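Local coordinates for protein TRAP dicarboxylate transporter, DctP subunit (Chromohalobacter salexigens, PDB 4P1L) that is a periplasmic solute-binding protein that binds D-glucuronate and probably delivers it to a tripartite ATP-independent (TRAP) permease for transport into the cytoplasm, at residues A[40-45]-A[59-64]; A[72-77]-A[85-90]. All blocks are in the same frame, centred on the assembly; numbering follows the deposited sequence.

From the N terminus the chain runs through strand 26-29 into helix 37-52, which carries 40-45. Contact 1 closes when the chain returns as strand 59-62, so that the helix packs on an outermost strand of the sheet. Helix 70-78 follows, and contact 2 closes after a shorter loop, when strand 84-88 comes back against that helix. The two contacts lie in series, neither nested nor crossed. Both reach the same five-stranded mixed sheet, in which strand 26-29 sits between 59-62 and 84-88. Their centres are about 14 Å apart. They touch where L42 CD1 of contact 1 packs on N86 CB of contact 2, at 3.8 Å.

Contact 1 (A[40-45]-A[59-64]); sequences KALESF and PKVYHN
V61, E43 and H63 carry most of this contact between helix segment 40-45 and segment 59-64. The central bond runs from H63 NE2 to E43 OE2, 2.8 Å long and nearly straight, with an angle of 170° at the hydrogen. The carboxylate oxygen lies in the plane of the imidazole, at its edge. Seen from the acid, the donor arrives on the anti side of OE2, somewhat out of the carboxylate plane. The two planes are turned 36° from each other. The E43 chain bends at chi2 (-69°), which swings its carboxylate over to the strand. H63 ND1 is hydrogen-bonded to N30, so both ring nitrogens are engaged and the ring is fixed in its rotation.

Two waters join the same carboxylate to the backbone of V61. One donates to E43 OE1 at 2.7 Å and accepts from V61 N. The other donates to both E43 OE2 and V61 O, the latter at 2.9 Å. An alanine in place of E43 would probably leave H63 NE2 without its acceptor and the two waters without their anchor on the helix.

Beside this polar bridge the contact is largely apolar. V61 CG2 meets L42 CB at 4.0 Å and L42 O at 3.7 Å. V61 CG1 lies over one face of the H63 ring, toward its rim. V61 also packs on F84 of strand 84-88. The side chain of H63 is about 6 Å from that of the glucuronate-binding H32. Strand 26-29, helix 37-52 and strand 59-62 form a beta-alpha-beta crossover, its two parallel strands side by side and 59-62 outermost in the sheet.

Contact 2 (A[72-77]-A[85-90]); sequences DAIEQT and ANFNMG
F87 presses its ring against I74, A73 and T77 of helix 70-78, and here the packing is tight. I74 CG1 sits over the middle of the ring, 3.5 Å from the centroid and 6° off the normal: a CH-pi contact. I74 CG1 stands anti to its own carbonyl carbon (chi1 -73°), and this carries it over the face. A85 CB touches the opposite face near the rim, so the ring is held from both sides. T77 OG1 comes in at the ring edge, 3.4 Å from F87 CZ. The same hydroxyl donates to A73 O at 2.9 Å, and T77 N reaches that oxygen from the other face of its carbonyl plane.

Helix 70-78 links the parallel strands 59-62 and 84-88, a beta-alpha-beta crossover past strand 26-29 between them. Its segment lies at 131° to strand 85-88. The W29 ring, from the neighbouring strand, also meets F87.

The contact is looser toward the helix side turned from the sheet. D72 and E75 are exposed there and do not touch the strand. G90 N donates to N88 OD1 at 2.8 Å, which makes an Asx turn. N88 ND2 is hydrogen-bonded to E234, and N88 touches the bound glucuronate.

Contact 1 (A[40-45]-A[59-64])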
loop_
_atom_site.group_PDB
_atom_site.type_symbol
_atom_site.label_atom_id
_atom_site.label_comp_id
_atom_site.label_asym_id
_atom_site.label_seq_id
_atom_site.Cartn_x
_atom_site.Cartn_y
_atom_site.Cartn_z
ATOM N N LYS A 40 -3.474 4.481 14.158
ATOM C CA LYS A 40 -2.968 5.375 15.171
ATOM C C LYS A 40 -2.560 6.727 14.576
ATOM O O LYS A 40 -2.905 7.766 15.129
ATOM C CB LYS A 40 -1.788 4.731 15.890
ATOM C CG LYS A 40 -2.143 3.479 16.701
ATOM C CD LYS A 40 -0.877 2.842 17.279
ATOM C CE LYS A 40 -1.173 1.706 18.242
ATOM N NZ LYS A 40 0.050 0.936 18.549
ATOM N N ALA A 41 -1.842 6.708 13.450
ATOM C CA ALA A 41 -1.319 7.924 12.830
ATOM C C ALA A 41 -2.464 8.804 12.358
ATOM O O ALA A 41 -2.398 10.036 12.443
ATOM C CB ALA A 41 -0.390 7.568 11.651
ATOM N N LEU A 42 -3.518 8.173 11.865
ATOM C CA LEU A 42 -4.696 8.902 11.394
ATOM C C LEU A 42 -5.438 9.570 12.537
ATOM O O LEU A 42 -5.979 10.658 12.366
ATOM C CB LEU A 42 -5.653 7.972 10.657
ATOM C CG LEU A 42 -5.167 7.524 9.270
ATOM C CD1 LEU A 42 -6.039 6.413 8.691
ATOM C CD2 LEU A 42 -5.077 8.728 8.275
ATOM N N GLU A 43 -5.509 8.906 13.690
ATOM C CA GLU A 43 -6.185 9.504 14.849
ATOM C C GLU A 43 -5.357 10.690 15.335
ATOM O O GLU A 43 -5.911 11.714 15.744
ATOM C CB GLU A 43 -6.381 8.481 15.978
ATOM C CG GLU A 43 -7.402 7.395 15.687
ATOM C CD GLU A 43 -8.842 7.892 15.639
ATOM O OE1 GLU A 43 -9.068 9.102 15.893
ATOM O OE2 GLU A 43 -9.738 7.054 15.340
ATOM N N SER A 44 -4.031 10.566 15.276
ATOM C CA SER A 44 -3.152 11.684 15.635
ATOM C C SER A 44 -3.396 12.856 14.702
ATOM O O SER A 44 -3.508 13.994 15.141
ATOM C CB SER A 44 -1.686 11.273 15.570
ATOM O OG SER A 44 -1.398 10.318 16.571
ATOM N N PHE A 45 -3.488 12.562 13.409
ATOM C CA PHE A 45 -3.788 13.596 12.408
ATOM C C PHE A 45 -5.118 14.267 12.740
ATOM O O PHE A 45 -5.228 15.496 12.763
ATOM C CB PHE A 45 -3.833 12.959 11.019
ATOM C CG PHE A 45 -4.385 13.851 9.931
ATOM C CD1 PHE A 45 -3.647 14.917 9.438
ATOM C CD2 PHE A 45 -5.619 13.576 9.353
ATOM C CE1 PHE A 45 -4.145 15.705 8.431
ATOM C CE2 PHE A 45 -6.111 14.358 8.315
ATOM C CZ PHE A 45 -5.380 15.424 7.869
ATOM N N PRO A 59 -11.985 16.281 12.072
ATOM C CA PRO A 59 -12.010 14.995 11.363
ATOM C C PRO A 59 -12.379 13.826 12.265
ATOM O O PRO A 59 -12.054 13.792 13.462
ATOM C CB PRO A 59 -10.573 14.848 10.848
ATOM C CG PRO A 59 -9.971 16.248 10.949
ATOM C CD PRO A 59 -10.625 16.844 12.135
ATOM N N LYS A 60 -13.090 12.870 11.678
ATOM C CA LYS A 60 -13.414 11.634 12.356
ATOM C C LYS A 60 -12.985 10.506 11.468
ATOM O O LYS A 60 -13.366 10.458 10.296
ATOM C CB LYS A 60 -14.917 11.542 12.634
ATOM C CG LYS A 60 -15.285 10.452 13.639
ATOM C CD LYS A 60 -16.774 10.497 14.021
ATOM C CE LYS A 60 -17.152 11.742 14.845
ATOM N NZ LYS A 60 -18.526 11.625 15.473
ATOM N N VAL A 61 -12.186 9.592 12.011
ATOM C CA VAL A 61 -11.689 8.466 11.208
ATOM C C VAL A 61 -12.608 7.262 11.357
ATOM O O VAL A 61 -12.955 6.866 12.466
ATOM C CB VAL A 61 -10.245 8.054 11.587
ATOM C CG1 VAL A 61 -9.746 6.960 10.638
ATOM C CG2 VAL A 61 -9.334 9.269 11.567
ATOM N N TYR A 62 -13.030 6.718 10.225
ATOM C CA TYR A 62 -13.768 5.465 10.198
ATOM C C TYR A 62 -12.806 4.347 9.792
ATOM O O TYR A 62 -12.412 4.245 8.642
ATOM C CB TYR A 62 -14.943 5.547 9.234
ATOM C CG TYR A 62 -16.074 6.423 9.764
ATOM C CD1 TYR A 62 -16.008 7.809 9.701
ATOM C CD2 TYR A 62 -17.203 5.846 10.343
ATOM C CE1 TYR A 62 -17.077 8.601 10.201
ATOM C CE2 TYR A 62 -18.243 6.611 10.825
ATOM C CZ TYR A 62 -18.184 7.983 10.753
ATOM O OH TYR A 62 -19.235 8.724 11.260
ATOM N N HIS A 63 -12.451 3.509 10.749
ATOM C CA HIS A 63 -11.559 2.397 10.507
ATOM C C HIS A 63 -12.309 1.156 10.015
ATOM O O HIS A 63 -13.539 1.171 9.888
ATOM C CB HIS A 63 -10.824 2.055 11.801
ATOM C CG HIS A 63 -10.128 3.210 12.416
ATOM N ND1 HIS A 63 -8.827 3.525 12.100
ATOM C CD2 HIS A 63 -10.528 4.125 13.324
ATOM C CE1 HIS A 63 -8.456 4.597 12.773
ATOM N NE2 HIS A 63 -9.466 4.966 13.543
ATOM N N ASN A 64 -11.542 0.100 9.736
ATOM C CA ASN A 64 -12.091 -1.191 9.336
ATOM C C ASN A 64 -12.905 -1.165 8.036
ATOM O O ASN A 64 -13.740 -2.047 7.810
ATOM C CB ASN A 64 -12.983 -1.758 10.453
ATOM C CG ASN A 64 -12.222 -2.065 11.732
ATOM O OD1 ASN A 64 -12.607 -1.618 12.835
ATOM N ND2 ASN A 64 -11.150 -2.831 11.606
HETATM O O HOH W 1 -11.266 10.131 14.635
HETATM O O HOH W 2 -12.226 7.360 15.202
#

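Contact 2 (A[72-77]-A[85-90])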
loop_
_atom_site.group_PDB
_atom_site.type_symbol
_atom_site.label_atom_id
_atom_site.label_comp_id
_atom_site.label_asym_id
_atom_site.label_seq_id
_atom_site.Cartn_x
_atom_site.Cartn_y
_atom_site.Cartn_z
ATOM N N ASP A 72 -14.100 1.644 -3.779
ATOM C CA ASP A 72 -15.276 2.477 -3.606
ATOM C C ASP A 72 -14.944 3.732 -2.798
ATOM O O ASP A 72 -15.455 4.801 -3.082
ATOM C CB ASP A 72 -16.404 1.700 -2.920
ATOM C CG ASP A 72 -16.892 0.525 -3.760
ATOM O OD1 ASP A 72 -16.987 0.683 -5.005
ATOM O OD2 ASP A 72 -17.150 -0.557 -3.174
ATOM N N ALA A 73 -14.076 3.595 -1.801
ATOM C CA ALA A 73 -13.667 4.753 -0.977
ATOM C C ALA A 73 -12.859 5.769 -1.776
ATOM O O ALA A 73 -13.008 6.987 -1.572
ATOM C CB ALA A 73 -12.866 4.284 0.239
ATOM N N ILE A 74 -12.000 5.286 -2.674
ATOM C CA ILE A 74 -11.245 6.191 -3.527
ATOM C C ILE A 74 -12.236 7.018 -4.332
ATOM O O ILE A 74 -12.109 8.235 -4.406
ATOM C CB ILE A 74 -10.284 5.459 -4.464
ATOM C CG1 ILE A 74 -9.099 4.918 -3.678
ATOM C CG2 ILE A 74 -9.782 6.399 -5.553
ATOM C CD1 ILE A 74 -8.195 3.979 -4.497
ATOM N N GLU A 75 -13.242 6.354 -4.896
ATOM C CA GLU A 75 -14.275 7.030 -5.667
ATOM C C GLU A 75 -15.017 8.089 -4.850
ATOM O O GLU A 75 -15.205 9.205 -5.309
ATOM C CB GLU A 75 -15.271 5.999 -6.199
ATOM C CG GLU A 75 -16.371 6.568 -7.073
ATOM C CD GLU A 75 -17.161 5.469 -7.806
ATOM O OE1 GLU A 75 -17.273 4.334 -7.270
ATOM O OE2 GLU A 75 -17.658 5.738 -8.926
ATOM N N GLN A 76 -15.430 7.729 -3.638
ATOM C CA GLN A 76 -16.153 8.638 -2.771
ATOM C C GLN A 76 -15.291 9.829 -2.379
ATOM O O GLN A 76 -15.808 10.910 -2.172
ATOM C CB GLN A 76 -16.599 7.933 -1.491
ATOM C CG GLN A 76 -17.670 6.880 -1.644
ATOM C CD GLN A 76 -18.001 6.248 -0.303
ATOM O OE1 GLN A 76 -18.572 6.899 0.583
ATOM N NE2 GLN A 76 -17.607 4.992 -0.127
ATOM N N THR A 77 -13.977 9.622 -2.258
ATOM C CA THR A 77 -13.089 10.728 -1.887
ATOM C C THR A 77 -12.854 11.676 -3.067
ATOM O O THR A 77 -12.828 12.904 -2.904
ATOM C CB THR A 77 -11.745 10.206 -1.318
ATOM O OG1 THR A 77 -12.005 9.306 -0.241
ATOM C CG2 THR A 77 -10.920 11.370 -0.782
ATOM N N ALA A 85 -8.490 10.329 3.561
ATOM C CA ALA A 85 -8.278 8.909 3.582
ATOM C C ALA A 85 -6.790 8.566 3.506
ATOM O O ALA A 85 -5.961 9.366 3.044
ATOM C CB ALA A 85 -9.018 8.268 2.446
ATOM N N ASN A 86 -6.496 7.362 3.971
ATOM C CA ASN A 86 -5.220 6.680 3.788
ATOM C C ASN A 86 -5.464 5.612 2.730
ATOM O O ASN A 86 -6.180 4.641 2.962
ATOM C CB ASN A 86 -4.784 6.116 5.151
ATOM C CG ASN A 86 -3.706 5.047 5.079
ATOM O OD1 ASN A 86 -3.693 4.152 5.909
ATOM N ND2 ASN A 86 -2.798 5.132 4.101
ATOM N N PHE A 87 -4.921 5.835 1.532
ATOM C CA PHE A 87 -5.022 4.852 0.477
ATOM C C PHE A 87 -3.661 4.239 0.165
ATOM O O PHE A 87 -2.666 4.958 0.065
ATOM C CB PHE A 87 -5.541 5.479 -0.817
ATOM C CG PHE A 87 -6.944 5.986 -0.739
ATOM C CD1 PHE A 87 -7.956 5.194 -0.224
ATOM C CD2 PHE A 87 -7.254 7.260 -1.177
ATOM C CE1 PHE A 87 -9.245 5.651 -0.149
ATOM C CE2 PHE A 87 -8.568 7.725 -1.120
ATOM C CZ PHE A 87 -9.560 6.903 -0.596
ATOM N N ASN A 88 -3.650 2.929 -0.034
ATOM C CA ASN A 88 -2.529 2.260 -0.685
ATOM C C ASN A 88 -2.488 2.645 -2.180
ATOM O O ASN A 88 -3.536 2.742 -2.857
ATOM C CB ASN A 88 -2.653 0.754 -0.505
ATOM C CG ASN A 88 -1.417 -0.002 -0.968
ATOM O OD1 ASN A 88 -1.285 -0.316 -2.154
ATOM N ND2 ASN A 88 -0.523 -0.307 -0.046
HETATM N N MSE A 89 -1.283 2.894 -2.683
HETATM C CA MSE A 89 -1.122 3.329 -4.076
HETATM C C MSE A 89 -1.359 2.245 -5.104
HETATM O O MSE A 89 -1.525 2.540 -6.295
HETATM C CB MSE A 89 0.253 3.955 -4.300
HETATM C CG MSE A 89 0.458 5.276 -3.598
HETATM SE SE MSE A 89 -0.768 6.728 -4.210
HETATM C CE MSE A 89 0.395 7.443 -5.608
ATOM N N GLY A 90 -1.374 0.982 -4.672
ATOM C CA GLY A 90 -1.705 -0.121 -5.566
ATOM C C GLY A 90 -3.056 0.011 -6.250
ATOM O O GLY A 90 -3.139 0.010 -7.488
#